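Local coordinates for protein glutamyl endopeptidase (PDB 6U1B) that is a secreted serine endopeptidase that probably cleaves polypeptide chains preferentially on the carbonyl side of glutamic acid, at residues A[7-12]-A[196-201]. The protein carries 2 engineered substitutions. Numbering follows the deposited sequence.
Sequences PSCILP and VCNKYN. Engineered in segment 7-12: Cys9 (natural residue Val). Engineered in segment 196-201: Cys197 (natural residue Asp).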
# COMPACT_ATOMS: atom_id res chain seq x y z
N PRO A 7 -0.36 -6.53 4.63
CA PRO A 7 -0.65 -6.04 3.27
C PRO A 7 -1.45 -7.00 2.42
O PRO A 7 -2.13 -6.55 1.48
CB PRO A 7 0.74 -5.80 2.68
CG PRO A 7 1.61 -6.79 3.40
CD PRO A 7 1.07 -6.81 4.83
N SER A 8 -1.41 -8.31 2.67
CA SER A 8 -2.14 -9.22 1.80
C SER A 8 -2.65 -10.42 2.59
O SER A 8 -2.34 -10.61 3.77
CB SER A 8 -1.29 -9.63 0.60
OG SER A 8 -0.27 -10.52 0.99
N CYS A 9 -3.47 -11.22 1.92
CA CYS A 9 -4.48 -12.02 2.60
C CYS A 9 -4.35 -13.50 2.31
O CYS A 9 -4.12 -13.91 1.17
CB CYS A 9 -5.87 -11.55 2.17
SG CYS A 9 -6.02 -9.75 2.09
N ILE A 10 -4.54 -14.31 3.36
CA ILE A 10 -4.84 -15.72 3.19
C ILE A 10 -6.31 -15.83 2.78
O ILE A 10 -7.19 -15.31 3.46
CB ILE A 10 -4.57 -16.52 4.47
CG1 ILE A 10 -3.08 -16.49 4.82
CG2 ILE A 10 -5.10 -17.95 4.34
CD1 ILE A 10 -2.17 -17.08 3.73
N LEU A 11 -6.55 -16.48 1.65
CA LEU A 11 -7.85 -16.66 1.05
C LEU A 11 -8.24 -18.14 1.07
O LEU A 11 -7.40 -19.01 1.33
CB LEU A 11 -7.85 -16.15 -0.40
CG LEU A 11 -7.48 -14.66 -0.56
CD1 LEU A 11 -7.40 -14.28 -2.04
CD2 LEU A 11 -8.46 -13.75 0.18
N PRO A 12 -9.53 -18.45 0.87
CA PRO A 12 -9.94 -19.87 0.82
C PRO A 12 -9.01 -20.72 -0.01
O PRO A 12 -8.61 -21.81 0.41
CB PRO A 12 -11.35 -19.79 0.21
CG PRO A 12 -11.88 -18.49 0.70
CD PRO A 12 -10.69 -17.54 0.79
N VAL A 196 -7.46 -7.15 -0.53
CA VAL A 196 -8.55 -6.76 0.35
C VAL A 196 -8.99 -8.01 1.09
O VAL A 196 -9.53 -8.94 0.48
CB VAL A 196 -9.72 -6.13 -0.42
CG1 VAL A 196 -10.94 -6.00 0.49
CG2 VAL A 196 -9.33 -4.75 -0.98
N CYS A 197 -8.74 -8.06 2.40
CA CYS A 197 -8.97 -9.29 3.14
C CYS A 197 -10.45 -9.41 3.56
O CYS A 197 -11.05 -8.42 3.98
CB CYS A 197 -8.06 -9.35 4.37
SG CYS A 197 -6.27 -9.17 4.04
N ASN A 198 -11.06 -10.59 3.42
CA ASN A 198 -10.48 -11.72 2.71
C ASN A 198 -11.24 -11.94 1.41
O ASN A 198 -11.91 -12.97 1.24
CB ASN A 198 -10.54 -12.99 3.57
CG ASN A 198 -9.60 -12.95 4.74
OD1 ASN A 198 -8.44 -12.55 4.61
ND2 ASN A 198 -10.09 -13.38 5.91
N LYS A 199 -11.17 -10.99 0.49
CA LYS A 199 -11.91 -11.06 -0.76
C LYS A 199 -11.04 -11.45 -1.94
O LYS A 199 -11.46 -12.25 -2.78
CB LYS A 199 -12.59 -9.73 -1.07
CG LYS A 199 -13.28 -9.07 0.12
CD LYS A 199 -14.36 -9.95 0.70
CE LYS A 199 -15.66 -9.85 -0.08
NZ LYS A 199 -16.82 -9.77 0.87
N TYR A 200 -9.84 -10.88 -2.00
CA TYR A 200 -8.97 -11.02 -3.16
C TYR A 200 -7.61 -10.43 -2.81
O TYR A 200 -7.47 -9.70 -1.83
CB TYR A 200 -9.55 -10.33 -4.39
CG TYR A 200 -9.74 -8.81 -4.31
CD1 TYR A 200 -8.65 -7.93 -4.43
CD2 TYR A 200 -11.01 -8.26 -4.16
CE1 TYR A 200 -8.83 -6.54 -4.38
CE2 TYR A 200 -11.19 -6.87 -4.10
CZ TYR A 200 -10.10 -6.02 -4.22
OH TYR A 200 -10.28 -4.65 -4.18
N ASN A 201 -6.61 -10.78 -3.62
CA ASN A 201 -5.32 -10.12 -3.60
C ASN A 201 -5.12 -9.42 -4.93
O ASN A 201 -5.80 -9.72 -5.92
CB ASN A 201 -4.20 -11.13 -3.28
CG ASN A 201 -4.19 -11.52 -1.81
OD1 ASN A 201 -4.32 -10.65 -0.94
ND2 ASN A 201 -4.08 -12.82 -1.52
O HOH W 1 -6.29 -13.49 5.89
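Cys9 and Cys197, both engineered, lock the N-terminal segment 7-12 covalently against the strand-connecting turn at 196-201, their SG atoms 2.0 Å apart. Near -84°, the torsion about the S-S bond is close to the perpendicular arrangement that disulfides prefer. The backbone of Cys9 is gripped as well, by the carboxamide of Asn201. OD1 of Asn201 accepts from Cys9 N at 3.0 Å, a bent bond with the donor tilted 16° from the carbonyl plane, whereas ND2 of Asn201 donates almost straight to a lone pair of Cys9 O at 2.9 Å. Asparagine suits this place because its flat group offers an acceptor and a donor side by side, and the two bonds to Cys9 fix which way the amide is turned. The side chains of Leu11 and Asn201 run antiparallel alongside each other, and the leucine's branched apolar end spreads two methyls over the turn's backbone, CD1 lying 3.8 Å from Tyr200 CA and CD2 3.5 Å from Asn198 C. That turn joins antiparallel strands 188-196 and 200-205 of a trypsin-like protease, and Lys199 and Tyr200 facing Val196 form a classic beta bulge. A cis peptide precedes Asn198, whose OD1 takes a 2.7 Å hydrogen bond from a water that weakly accepts from Ile10 N. Farther out, ND2 of Asn201 also donates to Leu170 O, and the hydroxyl of Ser8, hydrogen-bonded to OG1 of Thr172, lies near the predicted catalytic Ser177. OD1 of Asn62 of the second subunit accepts a hydrogen bond from Cys197 N.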